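PDB 1TV4: monomethylamine methyltransferase mtmB1, which catalyses transfer of the methyl group of monomethylamine to the corrinoid cofactor of its partner protein MtmC, a step in methanogenesis from methylamine. Local coordinates for residues H228-L233 and D254-E259; H294-V299 and S330-Y335; G159-V164 and P204-S209. All coordinates share one frame; numbering follows the deposited sequence.

Contact 1: residues H228-L233 and D254-E259; sequences HEVSQL and DIIMDE. With BG3 (3-methyl-5-sulfo-pyrrolidine-2-carboxylic acid), chain L.
His228 to Ser231 and Ile256 to Glu259 pair residue for residue as adjacent parallel strands, their axes 4.6 Å apart at closest approach and inclined by 30°, a twist that suits the curved wall of a TIM barrel. Backbone bonds run from His228 N to Ile255 O through to Gln232 N, which meets Glu259 O at 2.8 Å. At the start of the pair the carboxylate of Asp254 lies over one face of the His228 imidazole, the planes 8° apart and Asp254 CG 3.2 Å above the ring, while Asp254 CB makes a CH-pi contact. NE2 of His228 is bonded to Thr223 O, and Tyr249 packs against the ring edge-to-face, so the ring is held from several directions. Val230 CG1 touches Ile256 CG2 at 4.2 Å, and Val230 also packs on Ala242 and Ile246 of helix 240-251, an apolar surface that suits valine. Gln232, with CG beside its backbone N (chi1 -72°), gives NE2 to the syn side of Asp258 OD2 at 2.8 Å; that oxygen also bonds His294 ND1. Side by side with Met257, Glu229 in one of its two modelled conformers accepts N1 of BG3 through OE2 at 2.8 Å, and its OE1 bonds Lys202. Glu259 instead lies beside sulfonate O3, acceptor facing acceptor, so recognition of the pyrrolysine-derived ring nitrogen on this face probably rests on Glu229.

Contact 2: residues H294-V299 and S330-Y335; sequences HLDGPV and SGNQYY. With BG3 (3-methyl-5-sulfo-pyrrolidine-2-carboxylic acid), chain L.
Gly331 O takes the N-H of Asp296 at 2.9 Å in an almost perfectly straight bond, 178° at the hydrogen. One step back Gly331 N reaches His294 O, and one step on Gln333 N reaches Asp296 O at 3.2 Å. Leu295 spreads across this pairing: with CG opposite its backbone N (chi1 -179°), CD1 rests over the bare backbone of Gly331, 3.6 Å from Gly331 C. The other branch reaches into the pocket, CD2 standing 3.4 Å from BG3 C1. An alanine in place of Leu295 would remove both methyls and is likely to leave a gap between the strand and the ligand's carboxyl end. The two strands belong to one beta-alpha-beta crossover of the TIM barrel, strand 293-300 leading through helix 309-325 to strand 330-333, which explains their parallel pairing. On the outer face Asp296 OD1 accepts Gly297 N at 2.6 Å from above the carboxylate plane, while OD2 forms a salt bridge with Arg361; the turn that follows is eased by glycine, whose phi of 172° few other residues would accept. Asn332 brings OD1 to 3.1 Å from Asp296 O, two acceptors side by side, and its ND2 is bonded to Asp356. Beyond the strand end, Tyr335 swings its phenol to the ligand, giving OH to sulfonate O4 of BG3 at 2.6 Å, with O4 near the plane of the ring at its edge.

Contact 3: residues G159-V164 and P204-S209; sequences GVMTSV and PETSLS. With BG3 (3-methyl-5-sulfo-pyrrolidine-2-carboxylic acid), chain L; SO4 (sulfate ion), chain D.
Val160 and Met161, at the end of barrel strand 155-161, meet Glu205 and Thr206 in the loop that follows strand 201-203: a small strand-to-loop contact at the rim of the TIM barrel, held by one cross-segment hydrogen bond. Met161 N gives its hydrogen to Thr206 OG1 at 3.0 Å, nearly straight at 169°. The same hydroxyl, set beside its backbone N (chi1 -57°), also bonds Glu183 OE2 on helix 174-193, which accounts for a hydroxyl residue here; the methyl CG2 of Thr206, 3.7 Å from Met161 O, adds the contact that distinguishes threonine from serine. Glu183 also takes Glu205 N, tying the loop to the helix between the two strands. CG2 of Val160 packs on the loop backbone, 3.5 Å from Glu205 O. Gly159 O is buried here with no polar partner in the model. The bent chain of Glu205 then turns away from Val160 towards the pocket, bringing OE1 to 3.1 Å from BG3 C3 and next to its methyl C6. Past the strand end lies a sulfate, probably from the crystallisation liquor, also gripped by Lys432 of a third subunit; on its O3 converge Thr162 OG1 at 2.9 Å and, in one of two conformers, Ser163 OG at 2.7 Å.

All three contacts belong to one barrel sheet and converge on BG3, which each touches from a different part of the wall. Contacts 1 and 2, with centres about 12 Å apart, are directly joined because strands 255-259 and 293-300 are neighbours: Asp258 O lies 2.7 Å from Leu295 N, and Met257 CE packs 3.6 Å from Leu295 CD2. Contact 3, centred about 16 Å from contact 1, approaches it where like-charged Glu205 OE2 and Glu229 OE1 are modelled 2.5 Å apart, a doubtful distance since Glu229 has two conformers. Contacts 2 and 3 stay about 7 Å apart at their nearest atoms. Contact 1 faces the ring nitrogen and, through Glu259, one side of the sulfonate; contact 2 the sulfonate and carboxyl ends; contact 3 the methyl side.

Contact 1: residues H228-L233 and D254-E259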
loop_
_atom_site.group_PDB
_atom_site.type_symbol
_atom_site.label_atom_id
_atom_site.label_comp_id
_atom_site.label_asym_id
_atom_site.label_seq_id
_atom_site.Cartn_x
_atom_site.Cartn_y
_atom_site.Cartn_z
ATOM N N HIS A 228 0.677 18.833 -10.564
ATOM C CA HIS A 228 -0.431 19.585 -9.976
ATOM C C HIS A 228 -0.317 21.041 -10.367
ATOM O O HIS A 228 0.645 21.722 -10.034
ATOM C CB HIS A 228 -0.427 19.407 -8.463
ATOM C CG HIS A 228 -0.657 17.990 -8.051
ATOM N ND1 HIS A 228 -1.771 17.587 -7.348
ATOM C CD2 HIS A 228 0.052 16.867 -8.312
ATOM C CE1 HIS A 228 -1.740 16.275 -7.197
ATOM N NE2 HIS A 228 -0.644 15.814 -7.772
ATOM N N GLU A 229 -1.332 21.515 -11.078
ATOM C CA GLU A 229 -1.355 22.875 -11.591
ATOM C C GLU A 229 -1.865 23.970 -10.660
ATOM O O GLU A 229 -2.883 23.818 -9.987
ATOM C CB GLU A 229 -2.161 22.888 -12.892
ATOM C CG GLU A 229 -2.300 24.245 -13.548
ATOM C CD GLU A 229 -2.496 24.135 -15.050
ATOM O OE1 GLU A 229 -3.221 23.216 -15.491
ATOM O OE2 GLU A 229 -1.926 24.971 -15.789
ATOM N N VAL A 230 -1.133 25.079 -10.640
ATOM C CA VAL A 230 -1.493 26.245 -9.845
ATOM C C VAL A 230 -1.230 27.372 -10.848
ATOM O O VAL A 230 -0.187 27.397 -11.500
ATOM C CB VAL A 230 -0.621 26.412 -8.575
ATOM C CG1 VAL A 230 0.837 26.555 -8.931
ATOM C CG2 VAL A 230 -1.110 27.632 -7.791
ATOM N N SER A 231 -2.184 28.285 -11.003
ATOM C CA SER A 231 -2.020 29.354 -11.982
ATOM C C SER A 231 -1.728 30.747 -11.459
ATOM O O SER A 231 -2.408 31.242 -10.561
ATOM C CB SER A 231 -3.260 29.439 -12.873
ATOM O OG SER A 231 -3.355 28.317 -13.726
ATOM N N GLN A 232 -0.710 31.376 -12.036
ATOM C CA GLN A 232 -0.364 32.745 -11.681
ATOM C C GLN A 232 -1.268 33.607 -12.557
ATOM O O GLN A 232 -1.774 33.136 -13.577
ATOM C CB GLN A 232 1.087 33.054 -12.032
ATOM C CG GLN A 232 2.130 32.404 -11.147
ATOM C CD GLN A 232 3.496 33.001 -11.392
ATOM O OE1 GLN A 232 3.681 34.213 -11.262
ATOM N NE2 GLN A 232 4.460 32.160 -11.756
ATOM N N LEU A 233 -1.463 34.863 -12.172
ATOM C CA LEU A 233 -2.311 35.762 -12.946
ATOM C C LEU A 233 -1.461 36.695 -13.813
ATOM O O LEU A 233 -0.236 36.566 -13.853
ATOM C CB LEU A 233 -3.208 36.560 -11.996
ATOM C CG LEU A 233 -4.079 35.679 -11.091
ATOM C CD1 LEU A 233 -4.909 36.550 -10.156
ATOM C CD2 LEU A 233 -4.986 34.801 -11.947
ATOM N N ASP A 254 3.012 16.610 -3.425
ATOM C CA ASP A 254 2.678 16.532 -4.851
ATOM C C ASP A 254 3.685 17.279 -5.726
ATOM O O ASP A 254 4.234 18.305 -5.313
ATOM C CB ASP A 254 1.308 17.173 -5.138
ATOM C CG ASP A 254 0.143 16.384 -4.590
ATOM O OD1 ASP A 254 0.219 15.139 -4.558
ATOM O OD2 ASP A 254 -0.872 17.021 -4.216
ATOM N N ILE A 255 3.917 16.771 -6.937
ATOM C CA ILE A 255 4.792 17.456 -7.891
ATOM C C ILE A 255 3.963 18.685 -8.275
ATOM O O ILE A 255 2.794 18.553 -8.650
ATOM C CB ILE A 255 5.055 16.577 -9.140
ATOM C CG1 ILE A 255 5.988 15.421 -8.758
ATOM C CG2 ILE A 255 5.641 17.418 -10.277
ATOM C CD1 ILE A 255 6.257 14.438 -9.881
ATOM N N ILE A 256 4.558 19.871 -8.158
ATOM C CA ILE A 256 3.853 21.118 -8.444
ATOM C C ILE A 256 4.248 21.780 -9.757
ATOM O O ILE A 256 5.424 22.025 -10.016
ATOM C CB ILE A 256 4.072 22.150 -7.299
ATOM C CG1 ILE A 256 3.462 21.619 -6.000
ATOM C CG2 ILE A 256 3.446 23.506 -7.671
ATOM C CD1 ILE A 256 3.695 22.526 -4.797
ATOM N N MET A 257 3.246 22.062 -10.585
ATOM C CA MET A 257 3.484 22.735 -11.852
ATOM C C MET A 257 2.834 24.116 -11.798
ATOM O O MET A 257 1.612 24.238 -11.883
ATOM C CB MET A 257 2.884 21.962 -13.027
ATOM C CG MET A 257 3.133 22.652 -14.373
ATOM S SD MET A 257 1.970 22.170 -15.663
ATOM C CE MET A 257 0.585 23.242 -15.251
ATOM N N ASP A 258 3.660 25.143 -11.635
ATOM C CA ASP A 258 3.189 26.527 -11.596
ATOM C C ASP A 258 3.093 26.972 -13.051
ATOM O O ASP A 258 3.988 26.703 -13.844
ATOM C CB ASP A 258 4.200 27.394 -10.844
ATOM C CG ASP A 258 3.948 28.883 -11.024
ATOM O OD1 ASP A 258 3.376 29.510 -10.108
ATOM O OD2 ASP A 258 4.319 29.421 -12.086
ATOM N N GLU A 259 1.996 27.644 -13.402
ATOM C CA GLU A 259 1.780 28.112 -14.774
ATOM C C GLU A 259 1.529 29.616 -14.834
ATOM O O GLU A 259 0.979 30.199 -13.904
ATOM C CB GLU A 259 0.582 27.370 -15.390
ATOM C CG GLU A 259 0.165 27.792 -16.815
ATOM C CD GLU A 259 -0.715 29.044 -16.851
ATOM O OE1 GLU A 259 -1.556 29.208 -15.940
ATOM O OE2 GLU A 259 -0.581 29.853 -17.797
HETATM C C1 BG3 L . -1.744 22.798 -19.132
HETATM C C2 BG3 L . -2.938 23.807 -19.216
HETATM C C3 BG3 L . -4.267 23.387 -18.663
HETATM C C4 BG3 L . -5.049 24.642 -18.927
HETATM C C5 BG3 L . -3.975 25.597 -18.312
HETATM C C6 BG3 L . -4.885 22.271 -19.412
HETATM O O1 BG3 L . -1.131 22.409 -20.128
HETATM N N1 BG3 L . -2.573 25.054 -18.528
HETATM S S1 BG3 L . -4.125 27.247 -19.003
HETATM O O2 BG3 L . -5.500 27.722 -18.757
HETATM O O3 BG3 L . -3.103 28.101 -18.378
HETATM O O4 BG3 L . -3.916 27.159 -20.458
#

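Contact 2: residues H294-V299 and S330-Y335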
loop_
_atom_site.group_PDB
_atom_site.type_symbol
_atom_site.label_atom_id
_atom_site.label_comp_id
_atom_site.label_asym_id
_atom_site.label_seq_id
_atom_site.Cartn_x
_atom_site.Cartn_y
_atom_site.Cartn_z
ATOM N N HIS A 294 7.799 24.838 -14.151
ATOM C CA HIS A 294 6.932 25.947 -14.554
ATOM C C HIS A 294 6.449 25.808 -15.987
ATOM O O HIS A 294 7.235 25.515 -16.885
ATOM C CB HIS A 294 7.688 27.274 -14.407
ATOM C CG HIS A 294 6.938 28.463 -14.928
ATOM N ND1 HIS A 294 5.858 29.012 -14.271
ATOM C CD2 HIS A 294 7.105 29.198 -16.054
ATOM C CE1 HIS A 294 5.391 30.032 -14.969
ATOM N NE2 HIS A 294 6.130 30.167 -16.056
ATOM N N LEU A 295 5.154 26.038 -16.191
ATOM C CA LEU A 295 4.555 25.954 -17.516
ATOM C C LEU A 295 4.318 27.361 -18.063
ATOM O O LEU A 295 3.569 28.147 -17.478
ATOM C CB LEU A 295 3.222 25.206 -17.449
ATOM C CG LEU A 295 2.512 25.043 -18.799
ATOM C CD1 LEU A 295 3.319 24.116 -19.708
ATOM C CD2 LEU A 295 1.129 24.484 -18.564
ATOM N N ASP A 296 4.969 27.669 -19.179
ATOM C CA ASP A 296 4.843 28.972 -19.826
ATOM C C ASP A 296 3.710 28.864 -20.844
ATOM O O ASP A 296 3.098 27.802 -21.002
ATOM C CB ASP A 296 6.159 29.311 -20.539
ATOM C CG ASP A 296 6.287 30.785 -20.904
ATOM O OD1 ASP A 296 5.320 31.556 -20.725
ATOM O OD2 ASP A 296 7.376 31.164 -21.377
ATOM N N GLY A 297 3.432 29.968 -21.530
ATOM C CA GLY A 297 2.390 29.977 -22.537
ATOM C C GLY A 297 2.134 31.395 -23.021
ATOM O O GLY A 297 1.018 31.890 -22.891
ATOM N N PRO A 298 3.151 32.078 -23.571
ATOM C CA PRO A 298 2.960 33.453 -24.055
ATOM C C PRO A 298 1.829 33.454 -25.074
ATOM O O PRO A 298 1.832 32.652 -26.009
ATOM C CB PRO A 298 4.306 33.789 -24.692
ATOM C CG PRO A 298 5.274 32.915 -23.930
ATOM C CD PRO A 298 4.518 31.614 -23.856
ATOM N N VAL A 299 0.869 34.354 -24.900
ATOM C CA VAL A 299 -0.271 34.407 -25.806
ATOM C C VAL A 299 -0.470 35.793 -26.416
ATOM O O VAL A 299 -0.252 36.811 -25.759
ATOM C CB VAL A 299 -1.553 33.966 -25.062
ATOM C CG1 VAL A 299 -1.785 34.865 -23.861
ATOM C CG2 VAL A 299 -2.747 33.996 -26.002
ATOM N N SER A 330 10.997 23.431 -17.001
ATOM C CA SER A 330 9.796 24.062 -17.539
ATOM C C SER A 330 9.229 23.421 -18.794
ATOM O O SER A 330 9.824 22.521 -19.393
ATOM C CB SER A 330 10.079 25.532 -17.853
ATOM O OG SER A 330 10.876 25.641 -19.021
ATOM N N GLY A 331 8.061 23.918 -19.182
ATOM C CA GLY A 331 7.397 23.445 -20.377
ATOM C C GLY A 331 6.646 24.618 -20.972
ATOM O O GLY A 331 6.677 25.725 -20.424
ATOM N N ASN A 332 5.986 24.388 -22.099
ATOM C CA ASN A 332 5.202 25.430 -22.751
ATOM C C ASN A 332 3.903 24.769 -23.210
ATOM O O ASN A 332 3.897 23.586 -23.566
ATOM C CB ASN A 332 5.976 26.015 -23.940
ATOM C CG ASN A 332 5.432 27.365 -24.386
ATOM O OD1 ASN A 332 4.538 27.927 -23.752
ATOM N ND2 ASN A 332 5.979 27.894 -25.477
ATOM N N GLN A 333 2.808 25.526 -23.190
ATOM C CA GLN A 333 1.502 25.004 -23.588
ATOM C C GLN A 333 1.117 25.473 -24.989
ATOM O O GLN A 333 1.444 26.587 -25.392
ATOM C CB GLN A 333 0.437 25.407 -22.561
ATOM C CG GLN A 333 0.186 26.897 -22.435
ATOM C CD GLN A 333 -0.663 27.237 -21.223
ATOM O OE1 GLN A 333 -1.122 28.369 -21.066
ATOM N NE2 GLN A 333 -0.872 26.258 -20.352
ATOM N N TYR A 334 0.408 24.613 -25.715
ATOM C CA TYR A 334 0.015 24.875 -27.103
ATOM C C TYR A 334 -1.413 25.318 -27.408
ATOM O O TYR A 334 -2.370 24.587 -27.147
ATOM C CB TYR A 334 0.327 23.623 -27.936
ATOM C CG TYR A 334 1.798 23.278 -27.996
ATOM C CD1 TYR A 334 2.552 23.126 -26.830
ATOM C CD2 TYR A 334 2.450 23.159 -29.224
ATOM C CE1 TYR A 334 3.926 22.879 -26.888
ATOM C CE2 TYR A 334 3.819 22.910 -29.293
ATOM C CZ TYR A 334 4.553 22.776 -28.126
ATOM O OH TYR A 334 5.915 22.586 -28.201
ATOM N N TYR A 335 -1.539 26.506 -28.001
ATOM C CA TYR A 335 -2.835 27.056 -28.381
ATOM C C TYR A 335 -2.867 27.545 -29.829
ATOM O O TYR A 335 -2.675 28.733 -30.092
ATOM C CB TYR A 335 -3.220 28.227 -27.480
ATOM C CG TYR A 335 -3.823 27.836 -26.157
ATOM C CD1 TYR A 335 -3.019 27.491 -25.070
ATOM C CD2 TYR A 335 -5.206 27.844 -25.980
ATOM C CE1 TYR A 335 -3.580 27.172 -23.839
ATOM C CE2 TYR A 335 -5.776 27.529 -24.759
ATOM C CZ TYR A 335 -4.959 27.197 -23.690
ATOM O OH TYR A 335 -5.531 26.925 -22.471
HETATM C C1 BG3 L . -1.744 22.798 -19.132
HETATM C C2 BG3 L . -2.938 23.807 -19.216
HETATM C C3 BG3 L . -4.267 23.387 -18.663
HETATM C C4 BG3 L . -5.049 24.642 -18.927
HETATM C C5 BG3 L . -3.975 25.597 -18.312
HETATM C C6 BG3 L . -4.885 22.271 -19.412
HETATM O O1 BG3 L . -1.131 22.409 -20.128
HETATM N N1 BG3 L . -2.573 25.054 -18.528
HETATM S S1 BG3 L . -4.125 27.247 -19.003
HETATM O O2 BG3 L . -5.500 27.722 -18.757
HETATM O O3 BG3 L . -3.103 28.101 -18.378
HETATM O O4 BG3 L . -3.916 27.159 -20.458
#

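Contact 3: residues G159-V164 and P204-S209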
loop_
_atom_site.group_PDB
_atom_site.type_symbol
_atom_site.label_atom_id
_atom_site.label_comp_id
_atom_site.label_asym_id
_atom_site.label_seq_id
_atom_site.Cartn_x
_atom_site.Cartn_y
_atom_site.Cartn_z
ATOM N N GLY A 159 -8.292 17.166 -20.204
ATOM C CA GLY A 159 -9.265 18.009 -20.869
ATOM C C GLY A 159 -10.277 18.368 -19.791
ATOM O O GLY A 159 -10.131 17.946 -18.640
ATOM N N VAL A 160 -11.301 19.135 -20.148
ATOM C CA VAL A 160 -12.328 19.551 -19.198
ATOM C C VAL A 160 -13.656 18.858 -19.492
ATOM O O VAL A 160 -14.085 18.811 -20.638
ATOM C CB VAL A 160 -12.526 21.093 -19.264
ATOM C CG1 VAL A 160 -13.841 21.498 -18.612
ATOM C CG2 VAL A 160 -11.362 21.785 -18.574
ATOM N N MET A 161 -14.297 18.314 -18.458
ATOM C CA MET A 161 -15.587 17.644 -18.627
ATOM C C MET A 161 -16.680 18.702 -18.805
ATOM O O MET A 161 -16.858 19.548 -17.931
ATOM C CB MET A 161 -15.925 16.795 -17.392
ATOM C CG MET A 161 -14.916 15.691 -17.062
ATOM S SD MET A 161 -15.497 14.598 -15.721
ATOM C CE MET A 161 -16.657 13.552 -16.632
ATOM N N THR A 162 -17.407 18.665 -19.920
ATOM C CA THR A 162 -18.477 19.640 -20.131
ATOM C C THR A 162 -19.594 19.348 -19.135
ATOM O O THR A 162 -20.342 20.244 -18.741
ATOM C CB THR A 162 -19.041 19.583 -21.568
ATOM O OG1 THR A 162 -19.479 18.252 -21.861
ATOM C CG2 THR A 162 -17.973 20.008 -22.571
ATOM N N SER A 163 -19.695 18.083 -18.737
ATOM C CA SER A 163 -20.694 17.641 -17.770
ATOM C C SER A 163 -20.205 16.393 -17.047
ATOM O O SER A 163 -19.298 15.703 -17.516
ATOM C CB SER A 163 -22.019 17.301 -18.461
ATOM O OG SER A 163 -22.622 18.433 -19.055
ATOM N N VAL A 164 -20.802 16.125 -15.891
ATOM C CA VAL A 164 -20.489 14.928 -15.122
ATOM C C VAL A 164 -21.863 14.498 -14.614
ATOM O O VAL A 164 -22.572 15.276 -13.971
ATOM C CB VAL A 164 -19.494 15.205 -13.962
ATOM C CG1 VAL A 164 -20.058 16.219 -12.981
ATOM C CG2 VAL A 164 -19.158 13.894 -13.266
ATOM N N PRO A 204 -5.561 19.513 -11.712
ATOM C CA PRO A 204 -6.917 19.271 -12.219
ATOM C C PRO A 204 -7.310 20.397 -13.176
ATOM O O PRO A 204 -6.747 21.490 -13.111
ATOM C CB PRO A 204 -7.756 19.246 -10.948
ATOM C CG PRO A 204 -7.077 20.271 -10.090
ATOM C CD PRO A 204 -5.594 20.017 -10.324
ATOM N N GLU A 205 -8.268 20.136 -14.058
ATOM C CA GLU A 205 -8.667 21.142 -15.039
ATOM C C GLU A 205 -10.134 21.560 -15.033
ATOM O O GLU A 205 -10.447 22.728 -15.279
ATOM C CB GLU A 205 -8.304 20.658 -16.447
ATOM C CG GLU A 205 -6.816 20.375 -16.666
ATOM C CD GLU A 205 -5.941 21.547 -16.275
ATOM O OE1 GLU A 205 -6.384 22.701 -16.461
ATOM O OE2 GLU A 205 -4.808 21.320 -15.793
ATOM N N THR A 206 -11.038 20.620 -14.768
ATOM C CA THR A 206 -12.465 20.939 -14.776
ATOM C C THR A 206 -12.870 21.849 -13.615
ATOM O O THR A 206 -13.763 22.689 -13.755
ATOM C CB THR A 206 -13.328 19.656 -14.747
ATOM O OG1 THR A 206 -12.984 18.823 -15.865
ATOM C CG2 THR A 206 -14.812 20.007 -14.832
ATOM N N SER A 207 -12.214 21.679 -12.472
ATOM C CA SER A 207 -12.504 22.493 -11.298
ATOM C C SER A 207 -11.853 23.862 -11.458
ATOM O O SER A 207 -10.804 23.984 -12.090
ATOM C CB SER A 207 -11.964 21.807 -10.041
ATOM O OG SER A 207 -10.638 21.352 -10.258
ATOM N N LEU A 208 -12.479 24.887 -10.885
ATOM C CA LEU A 208 -11.959 26.250 -10.969
ATOM C C LEU A 208 -11.749 26.875 -9.592
ATOM O O LEU A 208 -10.848 27.692 -9.405
ATOM C CB LEU A 208 -12.915 27.130 -11.782
ATOM C CG LEU A 208 -13.152 26.720 -13.239
ATOM C CD1 LEU A 208 -14.165 27.660 -13.882
ATOM C CD2 LEU A 208 -11.836 26.749 -13.999
ATOM N N SER A 209 -12.580 26.490 -8.629
ATOM C CA SER A 209 -12.475 27.029 -7.276
ATOM C C SER A 209 -11.386 26.314 -6.487
ATOM O O SER A 209 -10.947 25.224 -6.858
ATOM C CB SER A 209 -13.802 26.867 -6.538
ATOM O OG SER A 209 -14.017 25.511 -6.193
HETATM C C1 BG3 L . -1.744 22.798 -19.132
HETATM C C2 BG3 L . -2.938 23.807 -19.216
HETATM C C3 BG3 L . -4.267 23.387 -18.663
HETATM C C4 BG3 L . -5.049 24.642 -18.927
HETATM C C5 BG3 L . -3.975 25.597 -18.312
HETATM C C6 BG3 L . -4.885 22.271 -19.412
HETATM O O1 BG3 L . -1.131 22.409 -20.128
HETATM N N1 BG3 L . -2.573 25.054 -18.528
HETATM S S1 BG3 L . -4.125 27.247 -19.003
HETATM O O2 BG3 L . -5.500 27.722 -18.757
HETATM O O3 BG3 L . -3.103 28.101 -18.378
HETATM O O4 BG3 L . -3.916 27.159 -20.458
HETATM S S SO4 D . -22.698 16.962 -22.398
HETATM O O1 SO4 D . -22.935 17.252 -23.827
HETATM O O2 SO4 D . -21.563 16.030 -22.259
HETATM O O3 SO4 D . -22.387 18.218 -21.690
HETATM O O4 SO4 D . -23.908 16.351 -21.810
#